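Local coordinates for cephalosporin acylase (Bacillus halodurans, PDB 2NLZ), which is probably an N-terminal nucleophile hydrolase of the gamma-glutamyltranspeptidase family that cleaves amide bonds, although its function is not established, at residues P254-Y259 / R263-P268; A125-A130 / L136-S141; T59-T64 / E151-T156. The protein carries 1 engineered substitution. All blocks are in the same frame, centred on the assembly; numbering follows the deposited sequence.

Interaction 1 (P254-Y259 / R263-P268); sequences PISIDY and RVWEIP
Ile255 and Glu266 form an antiparallel hydrogen-bonded pair, each backbone N giving its hydrogen to the other's O at 3.0 Å, where strand 255-259 runs against strand 263-266 at 159°. Val264 N reaches Ile257 O at 3.1 Å further along this beta hairpin, while the return bond is weak.

On the face bearing Ser256, Asp258, Arg263 and Trp265, Ser256 serves two partners. Its CB sits over the six-membered ring of Trp265, 3.4 Å from the centroid, a CH-pi contact. Its OG, held between the backbone N and the carbonyl carbon (chi1 73°), lies in the guanidinium plane and takes two bonds side-on, from Arg263 NE at 2.8 Å and Arg263 NH2 at 3.2 Å. Asp258 N stands over one guanidinium face. The salt bridge from Asp258 OD2 to Arg263 NH1 is long, 3.9 Å, with no N-H aimed at the oxygen; a water links the two, weakly on the arginine side. At the open end of the hairpin, Pro254 CB meets Trp265 CE3 at 3.8 Å.

Strand 424-428 pairs with the other edge of 263-266, Leu75 of strand 71-78 touches Pro254 and Trp265, and helix 274-283 covers Ile257, Tyr259 and Glu266.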
ATOM      1  N   PRO D 254      30.364 -30.038  -7.569  1.00 38.19           N
ATOM      2  CA  PRO D 254      29.390 -29.218  -6.821  1.00 39.16           C
ATOM      3  C   PRO D 254      29.048 -29.791  -5.442  1.00 40.00           C
ATOM      4  O   PRO D 254      29.011 -31.019  -5.263  1.00 39.15           O
ATOM      5  CB  PRO D 254      28.147 -29.214  -7.718  1.00 34.57           C
ATOM      6  CG  PRO D 254      28.324 -30.360  -8.650  1.00 35.36           C
ATOM      7  CD  PRO D 254      29.806 -30.530  -8.841  1.00 38.83           C
ATOM      8  N   ILE D 255      28.816 -28.882  -4.492  1.00 36.86           N
ATOM      9  CA  ILE D 255      28.483 -29.212  -3.105  1.00 30.82           C
ATOM     10  C   ILE D 255      27.025 -28.880  -2.809  1.00 32.54           C
ATOM     11  O   ILE D 255      26.437 -27.994  -3.440  1.00 33.34           O
ATOM     12  CB  ILE D 255      29.386 -28.449  -2.113  1.00 33.24           C
ATOM     13  CG1 ILE D 255      29.432 -26.954  -2.461  1.00 23.09           C
ATOM     14  CG2 ILE D 255      30.789 -29.071  -2.081  1.00 33.27           C
ATOM     15  CD1 ILE D 255      30.122 -26.101  -1.416  1.00 26.44           C
ATOM     16  N   SER D 256      26.447 -29.594  -1.847  1.00 34.35           N
ATOM     17  CA  SER D 256      25.038 -29.411  -1.515  1.00 36.31           C
ATOM     18  C   SER D 256      24.680 -29.615  -0.048  1.00 36.52           C
ATOM     19  O   SER D 256      25.514 -29.961   0.790  1.00 41.06           O
ATOM     20  CB  SER D 256      24.149 -30.314  -2.379  1.00 40.10           C
ATOM     21  OG  SER D 256      24.243 -31.662  -1.975  1.00 35.26           O
ATOM     22  N   ILE D 257      23.404 -29.397   0.225  1.00 36.02           N
ATOM     23  CA  ILE D 257      22.827 -29.485   1.544  1.00 34.02           C
ATOM     24  C   ILE D 257      21.444 -30.060   1.306  1.00 40.05           C
ATOM     25  O   ILE D 257      20.826 -29.767   0.275  1.00 43.45           O
ATOM     26  CB  ILE D 257      22.751 -28.065   2.194  1.00 37.21           C
ATOM     27  CG1 ILE D 257      24.011 -27.780   3.024  1.00 43.09           C
ATOM     28  CG2 ILE D 257      21.459 -27.856   3.013  1.00 34.00           C
ATOM     29  CD1 ILE D 257      24.433 -28.917   3.959  1.00 65.89           C
ATOM     30  N   ASP D 258      20.968 -30.911   2.216  1.00 41.16           N
ATOM     31  CA  ASP D 258      19.574 -31.325   2.173  1.00 35.77           C
ATOM     32  C   ASP D 258      18.760 -30.264   2.879  1.00 34.57           C
ATOM     33  O   ASP D 258      18.893 -30.090   4.086  1.00 32.14           O
ATOM     34  CB  ASP D 258      19.360 -32.680   2.840  1.00 40.24           C
ATOM     35  CG  ASP D 258      17.941 -33.206   2.652  1.00 42.16           C
ATOM     36  OD1 ASP D 258      17.002 -32.688   3.303  1.00 36.79           O
ATOM     37  OD2 ASP D 258      17.768 -34.152   1.858  1.00 50.75           O
ATOM     38  N   TYR D 259      17.943 -29.537   2.122  1.00 35.06           N
ATOM     39  CA  TYR D 259      17.037 -28.557   2.719  1.00 30.54           C
ATOM     40  C   TYR D 259      15.581 -28.989   2.553  1.00 30.08           C
ATOM     41  O   TYR D 259      14.929 -28.701   1.537  1.00 27.10           O
ATOM     42  CB  TYR D 259      17.275 -27.135   2.180  1.00 25.60           C
ATOM     43  CG  TYR D 259      16.595 -26.083   3.024  1.00 28.88           C
ATOM     44  CD1 TYR D 259      17.150 -25.679   4.232  1.00 25.18           C
ATOM     45  CD2 TYR D 259      15.381 -25.518   2.630  1.00 33.18           C
ATOM     46  CE1 TYR D 259      16.523 -24.735   5.026  1.00 30.22           C
ATOM     47  CE2 TYR D 259      14.746 -24.576   3.413  1.00 30.41           C
ATOM     48  CZ  TYR D 259      15.322 -24.184   4.616  1.00 32.48           C
ATOM     49  OH  TYR D 259      14.705 -23.240   5.421  1.00 23.73           O
ATOM     50  N   ARG D 263      17.666 -30.569  -2.504  1.00 33.75           N
ATOM     51  CA  ARG D 263      19.095 -30.322  -2.369  1.00 32.67           C
ATOM     52  C   ARG D 263      19.484 -29.008  -3.041  1.00 31.81           C
ATOM     53  O   ARG D 263      19.190 -28.779  -4.221  1.00 28.59           O
ATOM     54  CB  ARG D 263      19.925 -31.495  -2.898  1.00 35.97           C
ATOM     55  CG  ARG D 263      19.741 -32.780  -2.103  1.00 49.67           C
ATOM     56  CD  ARG D 263      20.961 -33.686  -2.209  1.00 56.84           C
ATOM     57  NE  ARG D 263      22.064 -33.253  -1.350  1.00 65.19           N
ATOM     58  CZ  ARG D 263      22.253 -33.665  -0.099  1.00 65.63           C
ATOM     59  NH1 ARG D 263      21.410 -34.522   0.457  1.00 69.97           N
ATOM     60  NH2 ARG D 263      23.284 -33.220   0.601  1.00 59.20           N
ATOM     61  N   VAL D 264      20.136 -28.147  -2.265  1.00 29.80           N
ATOM     62  CA  VAL D 264      20.590 -26.842  -2.735  1.00 24.06           C
ATOM     63  C   VAL D 264      22.061 -26.929  -3.151  1.00 25.97           C
ATOM     64  O   VAL D 264      22.928 -27.232  -2.331  1.00 28.62           O
ATOM     65  CB  VAL D 264      20.418 -25.772  -1.643  1.00 18.29           C
ATOM     66  CG1 VAL D 264      20.736 -24.403  -2.190  1.00 20.47           C
ATOM     67  CG2 VAL D 264      19.013 -25.796  -1.110  1.00  4.59           C
ATOM     68  N   TRP D 265      22.334 -26.660  -4.425  1.00 25.62           N
ATOM     69  CA  TRP D 265      23.683 -26.816  -4.958  1.00 27.24           C
ATOM     70  C   TRP D 265      24.410 -25.489  -5.165  1.00 28.68           C
ATOM     71  O   TRP D 265      23.812 -24.497  -5.596  1.00 36.71           O
ATOM     72  CB  TRP D 265      23.646 -27.581  -6.272  1.00 26.10           C
ATOM     73  CG  TRP D 265      23.105 -28.946  -6.131  1.00 30.76           C
ATOM     74  CD1 TRP D 265      21.805 -29.323  -6.241  1.00 30.98           C
ATOM     75  CD2 TRP D 265      23.851 -30.143  -5.862  1.00 41.85           C
ATOM     76  NE1 TRP D 265      21.687 -30.683  -6.058  1.00 31.51           N
ATOM     77  CE2 TRP D 265      22.927 -31.211  -5.821  1.00 40.53           C
ATOM     78  CE3 TRP D 265      25.211 -30.416  -5.654  1.00 40.31           C
ATOM     79  CZ2 TRP D 265      23.315 -32.536  -5.576  1.00 34.14           C
ATOM     80  CZ3 TRP D 265      25.595 -31.732  -5.404  1.00 40.25           C
ATOM     81  CH2 TRP D 265      24.645 -32.776  -5.368  1.00 35.07           C
ATOM     82  N   GLU D 266      25.698 -25.487  -4.838  1.00 24.91           N
ATOM     83  CA  GLU D 266      26.570 -24.371  -5.127  1.00 26.93           C
ATOM     84  C   GLU D 266      27.898 -24.914  -5.681  1.00 31.15           C
ATOM     85  O   GLU D 266      28.227 -26.092  -5.491  1.00 37.50           O
ATOM     86  CB  GLU D 266      26.848 -23.568  -3.849  1.00 27.91           C
ATOM     87  CG  GLU D 266      25.631 -22.966  -3.151  1.00 29.21           C
ATOM     88  CD  GLU D 266      25.101 -21.694  -3.804  1.00 34.83           C
ATOM     89  OE1 GLU D 266      25.835 -21.055  -4.597  1.00 31.85           O
ATOM     90  OE2 GLU D 266      23.941 -21.331  -3.504  1.00 23.52           O
ATOM     91  N   ILE D 267      28.649 -24.059  -6.370  1.00 25.07           N
ATOM     92  CA  ILE D 267      30.051 -24.315  -6.675  1.00 25.30           C
ATOM     93  C   ILE D 267      30.832 -24.342  -5.355  1.00 36.10           C
ATOM     94  O   ILE D 267      30.600 -23.493  -4.487  1.00 33.82           O
ATOM     95  CB  ILE D 267      30.622 -23.196  -7.580  1.00 22.89           C
ATOM     96  CG1 ILE D 267      29.908 -23.173  -8.943  1.00 27.78           C
ATOM     97  CG2 ILE D 267      32.151 -23.305  -7.721  1.00 22.29           C
ATOM     98  CD1 ILE D 267      29.935 -24.488  -9.722  1.00 22.14           C
ATOM     99  N   PRO D 268      31.742 -25.326  -5.186  1.00 40.06           N
ATOM    100  CA  PRO D 268      32.640 -25.417  -4.027  1.00 37.03           C
ATOM    101  C   PRO D 268      33.638 -24.262  -3.944  1.00 35.08           C
ATOM    102  O   PRO D 268      33.838 -23.568  -4.934  1.00 33.40           O
ATOM    103  CB  PRO D 268      33.387 -26.733  -4.275  1.00 36.54           C
ATOM    104  CG  PRO D 268      33.330 -26.914  -5.719  1.00 41.61           C
ATOM    105  CD  PRO D 268      31.965 -26.447  -6.111  1.00 39.71           C
TER
HETATM  106  O   HOH W   1      19.249 -36.093   0.566  1.00 27.26           O

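Interaction 2 (A125-A130 / L136-S141); sequences AWAELA and LPLAAS
Leu138 turns its CG off the anti position relative to its own backbone N (chi1 -145°), and with chi2 at 45° its two methyls fork across the side of the 125-130 helix, facing Ala127 and Ala130. Trp126 is turned differently: chi1 of -60° sets CG anti to the carbonyl carbon and leads the indole away, leaving CB as the part of its side chain nearest Leu138.

The two branches of Leu138 divide the work. CD1 meets the methyl of Ala130 at 3.8 Å, with Trp126 CB further off at 4.4 Å. CD2 settles against Ala127, 3.7 Å from its CA and 3.8 Å from its CB. The small alanines, one turn of helix apart, let the leucine come close to the helix backbone. Leu136 approaches Ala130 through its carbonyl O rather than its side chain.

Helix 138-141 is a single turn that follows helix 122-133 after a short link, with Pro137 at the N-cap position. Pro137 O accepts from both Ala140 N at 2.9 Å and Ser141 N at 3.2 Å, and this turn carries Leu138 toward the longer helix. Beyond the contact, Trp126 lies against helices 47-61 and 202-212, and its NE1 is hydrogen-bonded to Gln375. Ile52 of helix 47-61 also touches Ala130.

A water placed between Ala130 O and Leu136 O is doubtful, being too near the latter and only weakly bonded to the former. No direct hydrogen bond joins the two segments, and no charged group takes part. The contact therefore rests on van der Waals fit and on the burial of the leucine's two methyls against those of Ala127 and Ala130, and shape, not bond direction, probably decides how Leu138 sits against the helix.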
ATOM      1  N   ALA D 125      36.069 -20.468 -20.144  1.00 39.57           N
ATOM      2  CA  ALA D 125      34.854 -21.124 -19.672  1.00 36.73           C
ATOM      3  C   ALA D 125      33.811 -21.256 -20.776  1.00 33.46           C
ATOM      4  O   ALA D 125      33.113 -22.257 -20.844  1.00 36.80           O
ATOM      5  CB  ALA D 125      34.282 -20.389 -18.484  1.00 34.92           C
ATOM      6  N   TRP D 126      33.720 -20.252 -21.640  1.00 27.36           N
ATOM      7  CA  TRP D 126      32.822 -20.321 -22.782  1.00 32.22           C
ATOM      8  C   TRP D 126      33.192 -21.513 -23.651  1.00 32.69           C
ATOM      9  O   TRP D 126      32.367 -22.385 -23.897  1.00 36.64           O
ATOM     10  CB  TRP D 126      32.878 -19.039 -23.626  1.00 31.68           C
ATOM     11  CG  TRP D 126      32.495 -17.768 -22.914  1.00 27.10           C
ATOM     12  CD1 TRP D 126      31.679 -17.647 -21.828  1.00 30.12           C
ATOM     13  CD2 TRP D 126      32.887 -16.434 -23.271  1.00 23.61           C
ATOM     14  NE1 TRP D 126      31.562 -16.322 -21.468  1.00 32.98           N
ATOM     15  CE2 TRP D 126      32.291 -15.558 -22.341  1.00 29.04           C
ATOM     16  CE3 TRP D 126      33.691 -15.895 -24.287  1.00 33.60           C
ATOM     17  CZ2 TRP D 126      32.473 -14.169 -22.395  1.00 32.49           C
ATOM     18  CZ3 TRP D 126      33.878 -14.520 -24.331  1.00 26.38           C
ATOM     19  CH2 TRP D 126      33.267 -13.675 -23.393  1.00 31.01           C
ATOM     20  N   ALA D 127      34.444 -21.540 -24.097  1.00 34.08           N
ATOM     21  CA  ALA D 127      34.957 -22.584 -24.988  1.00 34.52           C
ATOM     22  C   ALA D 127      34.786 -24.003 -24.442  1.00 36.94           C
ATOM     23  O   ALA D 127      34.269 -24.882 -25.147  1.00 35.51           O
ATOM     24  CB  ALA D 127      36.415 -22.322 -25.315  1.00 36.33           C
ATOM     25  N   GLU D 128      35.218 -24.217 -23.198  1.00 30.50           N
ATOM     26  CA  GLU D 128      35.085 -25.515 -22.543  1.00 27.95           C
ATOM     27  C   GLU D 128      33.633 -25.963 -22.384  1.00 28.68           C
ATOM     28  O   GLU D 128      33.339 -27.156 -22.471  1.00 33.61           O
ATOM     29  CB  GLU D 128      35.779 -25.523 -21.181  1.00 28.18           C
ATOM     30  CG  GLU D 128      37.159 -26.190 -21.182  1.00 53.74           C
ATOM     31  CD  GLU D 128      37.109 -27.711 -21.224  1.00 56.61           C
ATOM     32  OE1 GLU D 128      36.218 -28.310 -20.592  1.00 37.33           O
ATOM     33  OE2 GLU D 128      37.980 -28.305 -21.889  1.00 74.40           O
ATOM     34  N   LEU D 129      32.739 -25.008 -22.153  1.00 29.75           N
ATOM     35  CA  LEU D 129      31.322 -25.300 -22.029  1.00 31.47           C
ATOM     36  C   LEU D 129      30.779 -25.775 -23.372  1.00 32.87           C
ATOM     37  O   LEU D 129      29.992 -26.718 -23.427  1.00 31.19           O
ATOM     38  CB  LEU D 129      30.578 -24.051 -21.571  1.00 36.30           C
ATOM     39  CG  LEU D 129      29.499 -24.115 -20.491  1.00 33.92           C
ATOM     40  CD1 LEU D 129      29.597 -25.363 -19.655  1.00 37.58           C
ATOM     41  CD2 LEU D 129      29.634 -22.887 -19.603  1.00 35.28           C
ATOM     42  N   ALA D 130      31.231 -25.125 -24.444  1.00 34.02           N
ATOM     43  CA  ALA D 130      30.805 -25.446 -25.804  1.00 40.02           C
ATOM     44  C   ALA D 130      31.323 -26.809 -26.227  1.00 48.73           C
ATOM     45  O   ALA D 130      30.552 -27.659 -26.680  1.00 51.74           O
ATOM     46  CB  ALA D 130      31.282 -24.380 -26.774  1.00 35.57           C
ATOM     47  N   LEU D 136      26.586 -26.513 -30.871  1.00 42.40           N
ATOM     48  CA  LEU D 136      27.061 -25.593 -31.895  1.00 43.31           C
ATOM     49  C   LEU D 136      28.506 -25.183 -31.665  1.00 46.10           C
ATOM     50  O   LEU D 136      28.973 -25.161 -30.525  1.00 45.32           O
ATOM     51  CB  LEU D 136      26.198 -24.332 -31.907  1.00 46.27           C
ATOM     52  CG  LEU D 136      24.687 -24.498 -31.883  1.00 37.19           C
ATOM     53  CD1 LEU D 136      24.051 -23.132 -31.922  1.00 33.16           C
ATOM     54  CD2 LEU D 136      24.222 -25.355 -33.052  1.00 39.70           C
ATOM     55  N   PRO D 137      29.214 -24.829 -32.751  1.00 51.35           N
ATOM     56  CA  PRO D 137      30.552 -24.290 -32.559  1.00 53.05           C
ATOM     57  C   PRO D 137      30.457 -22.887 -31.958  1.00 48.83           C
ATOM     58  O   PRO D 137      29.454 -22.191 -32.149  1.00 40.31           O
ATOM     59  CB  PRO D 137      31.119 -24.238 -33.980  1.00 55.03           C
ATOM     60  CG  PRO D 137      29.907 -24.094 -34.860  1.00 57.31           C
ATOM     61  CD  PRO D 137      28.826 -24.882 -34.175  1.00 52.41           C
ATOM     62  N   LEU D 138      31.497 -22.495 -31.230  1.00 39.88           N
ATOM     63  CA  LEU D 138      31.563 -21.211 -30.540  1.00 34.10           C
ATOM     64  C   LEU D 138      31.217 -20.028 -31.448  1.00 40.80           C
ATOM     65  O   LEU D 138      30.605 -19.060 -31.004  1.00 50.61           O
ATOM     66  CB  LEU D 138      32.960 -21.035 -29.945  1.00 32.49           C
ATOM     67  CG  LEU D 138      33.105 -20.314 -28.613  1.00 30.09           C
ATOM     68  CD1 LEU D 138      32.061 -20.804 -27.625  1.00 30.69           C
ATOM     69  CD2 LEU D 138      34.496 -20.513 -28.063  1.00 25.07           C
ATOM     70  N   ALA D 139      31.592 -20.130 -32.723  1.00 44.40           N
ATOM     71  CA  ALA D 139      31.330 -19.082 -33.712  1.00 47.41           C
ATOM     72  C   ALA D 139      29.852 -18.896 -34.057  1.00 46.56           C
ATOM     73  O   ALA D 139      29.440 -17.824 -34.492  1.00 44.84           O
ATOM     74  CB  ALA D 139      32.129 -19.340 -34.963  1.00 54.53           C
ATOM     75  N   ALA D 140      29.061 -19.945 -33.878  1.00 43.17           N
ATOM     76  CA  ALA D 140      27.620 -19.848 -34.065  1.00 40.26           C
ATOM     77  C   ALA D 140      27.022 -19.195 -32.850  1.00 43.67           C
ATOM     78  O   ALA D 140      26.224 -18.258 -32.960  1.00 33.78           O
ATOM     79  CB  ALA D 140      27.007 -21.217 -34.234  1.00 36.54           C
ATOM     80  N   SER D 141      27.408 -19.711 -31.685  1.00 43.76           N
ATOM     81  CA  SER D 141      26.750 -19.336 -30.446  1.00 41.49           C
ATOM     82  C   SER D 141      27.139 -17.938 -30.001  1.00 36.46           C
ATOM     83  O   SER D 141      26.380 -17.287 -29.305  1.00 41.66           O
ATOM     84  CB  SER D 141      26.913 -20.399 -29.334  1.00 38.04           C
ATOM     85  OG  SER D 141      28.261 -20.730 -29.078  1.00 50.59           O
TER
HETATM   86  O   HOH W   2      30.507 -26.927 -29.919  1.00 20.72           O

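Interaction 3 (T59-T64 / E151-T156); sequences TVLEPT and EGYPVT
Tyr153 makes the hydrogen bond of this contact, its OH donating to Val60 O at 2.6 Å. The hydroxyl lies in the plane of that carbonyl, on one of its lone pairs, with a C=O...donor angle of 142°. Val60 is in the last turn of helix 47-61, where carbonyls run short of the amide partners they have further up the helix, and the phenol supplies a proton there.

The ring has its own partner. Leu61 CD2 stands over one face, 3.8 Å from the centroid and 16° off the normal, a CH-pi contact displaced toward CG and CD2 of the tyrosine. With chi1 at 63°, Tyr153 CG sits between its backbone N and carbonyl carbon; this torsion, on a CB that points toward 59-64, brings the OH to Val60 O.

In the N-terminal nucleophile hydrolase superfamily, to which this family belongs, two beta-sheets are sandwiched between helical layers; here the contact is made on the helical side. It ties the end of helix 47-61 to the two-residue strand 153-154, which follows helix 143-151 and pairs with strand 198-199. Gly152, with positive phi, turns the chain out of that helix just before the tyrosine.

Van der Waals contacts surround the phenol. Val60 CG1 touches Tyr153 CE2 at 3.9 Å, and Pro63 comes from the opposite direction, its CD 3.4 Å from the hydroxyl oxygen, Tyr153 OH. A phenylalanine here would probably keep the face packed under Leu61 but leave Val60 O without its hydroxyl donor in a buried place. Leu159 and Trp163 of helix 157-173 also touch the tyrosine, and Pro154 beside it packs on Glu540 of the second subunit.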
ATOM      1  N   THR D  59      28.232  -9.378 -22.453  1.00 30.95           N
ATOM      2  CA  THR D  59      29.556  -8.773 -22.512  1.00 22.94           C
ATOM      3  C   THR D  59      29.534  -7.463 -23.298  1.00 20.65           C
ATOM      4  O   THR D  59      30.313  -6.552 -23.029  1.00 30.30           O
ATOM      5  CB  THR D  59      30.551  -9.782 -23.077  1.00 20.64           C
ATOM      6  OG1 THR D  59      31.456 -10.170 -22.044  1.00 33.49           O
ATOM      7  CG2 THR D  59      31.331  -9.217 -24.247  1.00 23.28           C
ATOM      8  N   VAL D  60      28.603  -7.368 -24.239  1.00 23.66           N
ATOM      9  CA  VAL D  60      28.448  -6.190 -25.059  1.00 24.24           C
ATOM     10  C   VAL D  60      27.276  -5.346 -24.581  1.00 25.80           C
ATOM     11  O   VAL D  60      27.348  -4.118 -24.603  1.00 26.54           O
ATOM     12  CB  VAL D  60      28.216  -6.573 -26.527  1.00 29.76           C
ATOM     13  CG1 VAL D  60      27.917  -5.327 -27.366  1.00 18.92           C
ATOM     14  CG2 VAL D  60      29.416  -7.369 -27.086  1.00 19.06           C
ATOM     15  N   LEU D  61      26.214  -6.013 -24.125  1.00 26.25           N
ATOM     16  CA  LEU D  61      24.926  -5.365 -23.848  1.00 24.94           C
ATOM     17  C   LEU D  61      24.810  -4.732 -22.474  1.00 24.98           C
ATOM     18  O   LEU D  61      24.030  -3.791 -22.280  1.00 23.88           O
ATOM     19  CB  LEU D  61      23.778  -6.341 -24.063  1.00 23.76           C
ATOM     20  CG  LEU D  61      23.588  -6.797 -25.507  1.00 22.74           C
ATOM     21  CD1 LEU D  61      22.782  -8.077 -25.552  1.00 22.24           C
ATOM     22  CD2 LEU D  61      22.948  -5.678 -26.324  1.00 30.26           C
ATOM     23  N   GLU D  62      25.587  -5.243 -21.528  1.00 13.01           N
ATOM     24  CA  GLU D  62      25.631  -4.675 -20.177  1.00 21.79           C
ATOM     25  C   GLU D  62      27.074  -4.521 -19.663  1.00 23.49           C
ATOM     26  O   GLU D  62      27.481  -5.230 -18.745  1.00 27.47           O
ATOM     27  CB  GLU D  62      24.810  -5.541 -19.223  1.00 20.60           C
ATOM     28  CG  GLU D  62      24.444  -4.868 -17.924  1.00 23.81           C
ATOM     29  CD  GLU D  62      23.557  -5.728 -17.042  1.00 23.42           C
ATOM     30  OE1 GLU D  62      23.833  -5.816 -15.830  1.00 27.16           O
ATOM     31  OE2 GLU D  62      22.584  -6.314 -17.558  1.00 14.15           O
ATOM     32  N   PRO D  63      27.845  -3.574 -20.241  1.00 24.08           N
ATOM     33  CA  PRO D  63      29.273  -3.440 -19.924  1.00 27.82           C
ATOM     34  C   PRO D  63      29.531  -2.898 -18.525  1.00 27.04           C
ATOM     35  O   PRO D  63      30.664  -2.892 -18.057  1.00 33.09           O
ATOM     36  CB  PRO D  63      29.782  -2.442 -20.971  1.00 26.55           C
ATOM     37  CG  PRO D  63      28.662  -2.301 -21.962  1.00 28.34           C
ATOM     38  CD  PRO D  63      27.418  -2.561 -21.216  1.00 22.34           C
ATOM     39  N   THR D  64      28.472  -2.463 -17.863  1.00 30.10           N
ATOM     40  CA  THR D  64      28.580  -1.929 -16.529  1.00 28.45           C
ATOM     41  C   THR D  64      28.697  -3.029 -15.492  1.00 29.99           C
ATOM     42  O   THR D  64      28.973  -2.743 -14.344  1.00 32.30           O
ATOM     43  CB  THR D  64      27.368  -1.059 -16.182  1.00 31.96           C
ATOM     44  OG1 THR D  64      26.166  -1.816 -16.357  1.00 35.55           O
ATOM     45  CG2 THR D  64      27.317   0.173 -17.071  1.00 31.76           C
ATOM     46  N   GLU D 151      26.972  -3.511 -34.941  1.00 53.84           N
ATOM     47  CA  GLU D 151      25.859  -2.676 -35.362  1.00 59.89           C
ATOM     48  C   GLU D 151      25.429  -1.709 -34.274  1.00 56.02           C
ATOM     49  O   GLU D 151      24.981  -0.608 -34.564  1.00 60.34           O
ATOM     50  CB  GLU D 151      24.686  -3.542 -35.822  1.00 63.87           C
ATOM     51  CG  GLU D 151      24.945  -4.239 -37.160  1.00 78.54           C
ATOM     52  CD  GLU D 151      24.042  -5.446 -37.406  1.00 84.19           C
ATOM     53  OE1 GLU D 151      24.449  -6.329 -38.195  1.00 84.87           O
ATOM     54  OE2 GLU D 151      22.937  -5.514 -36.818  1.00 88.96           O
ATOM     55  N   GLY D 152      25.567  -2.124 -33.021  1.00 52.30           N
ATOM     56  CA  GLY D 152      25.234  -1.263 -31.887  1.00 48.72           C
ATOM     57  C   GLY D 152      23.832  -1.437 -31.331  1.00 42.51           C
ATOM     58  O   GLY D 152      22.980  -2.066 -31.953  1.00 40.50           O
ATOM     59  N   TYR D 153      23.596  -0.863 -30.155  1.00 37.26           N
ATOM     60  CA  TYR D 153      22.290  -0.941 -29.494  1.00 36.76           C
ATOM     61  C   TYR D 153      21.913   0.340 -28.745  1.00 38.46           C
ATOM     62  O   TYR D 153      22.787   1.037 -28.240  1.00 33.78           O
ATOM     63  CB  TYR D 153      22.243  -2.141 -28.538  1.00 34.05           C
ATOM     64  CG  TYR D 153      23.220  -2.078 -27.386  1.00 31.45           C
ATOM     65  CD1 TYR D 153      22.824  -1.620 -26.134  1.00 29.01           C
ATOM     66  CD2 TYR D 153      24.540  -2.493 -27.546  1.00 37.81           C
ATOM     67  CE1 TYR D 153      23.721  -1.559 -25.073  1.00 38.48           C
ATOM     68  CE2 TYR D 153      25.442  -2.440 -26.494  1.00 37.04           C
ATOM     69  CZ  TYR D 153      25.026  -1.971 -25.260  1.00 40.00           C
ATOM     70  OH  TYR D 153      25.918  -1.924 -24.215  1.00 35.38           O
ATOM     71  N   PRO D 154      20.601   0.650 -28.675  1.00 40.19           N
ATOM     72  CA  PRO D 154      20.131   1.793 -27.875  1.00 36.68           C
ATOM     73  C   PRO D 154      20.237   1.525 -26.385  1.00 37.54           C
ATOM     74  O   PRO D 154      19.826   0.469 -25.915  1.00 38.49           O
ATOM     75  CB  PRO D 154      18.660   1.931 -28.273  1.00 31.13           C
ATOM     76  CG  PRO D 154      18.264   0.603 -28.777  1.00 33.30           C
ATOM     77  CD  PRO D 154      19.490  -0.039 -29.358  1.00 36.63           C
ATOM     78  N   VAL D 155      20.783   2.490 -25.657  1.00 40.96           N
ATOM     79  CA  VAL D 155      21.042   2.351 -24.228  1.00 39.25           C
ATOM     80  C   VAL D 155      19.776   2.601 -23.389  1.00 42.83           C
ATOM     81  O   VAL D 155      19.125   3.640 -23.507  1.00 44.84           O
ATOM     82  CB  VAL D 155      22.204   3.282 -23.803  1.00 31.40           C
ATOM     83  CG1 VAL D 155      22.418   3.256 -22.299  1.00 20.21           C
ATOM     84  CG2 VAL D 155      23.466   2.877 -24.522  1.00 30.48           C
ATOM     85  N   THR D 156      19.423   1.632 -22.554  1.00 46.57           N
ATOM     86  CA  THR D 156      18.251   1.766 -21.696  1.00 53.03           C
ATOM     87  C   THR D 156      18.575   2.703 -20.515  1.00 50.85           C
ATOM     88  O   THR D 156      19.745   2.815 -20.134  1.00 47.25           O
ATOM     89  CB  THR D 156      17.743   0.378 -21.202  1.00 59.72           C
ATOM     90  OG1 THR D 156      18.630  -0.132 -20.202  1.00 67.12           O
ATOM     91  CG2 THR D 156      17.628  -0.628 -22.366  1.00 61.13           C
TER

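In the fold
Interactions 2 and 3 are neighbours in the helical part of the chain, their centres about 21 Å apart, and they meet where Trp126 CZ2 comes within 4.1 Å of Thr59 OG1; helix 47-61 passes both. Both are buried, yet interaction 2 joins its segments through apolar side chains, whereas interaction 3 adds one phenol-to-carbonyl bond at a helix end. Interaction 1 stands apart in the strands, its centre about 34 Å from that of interaction 3, on the opposite side of the chain's centre. Only partly buried, it alone of the three brings charged side chains into the contact, an arginine and a carboxylate, alongside backbone strand pairing.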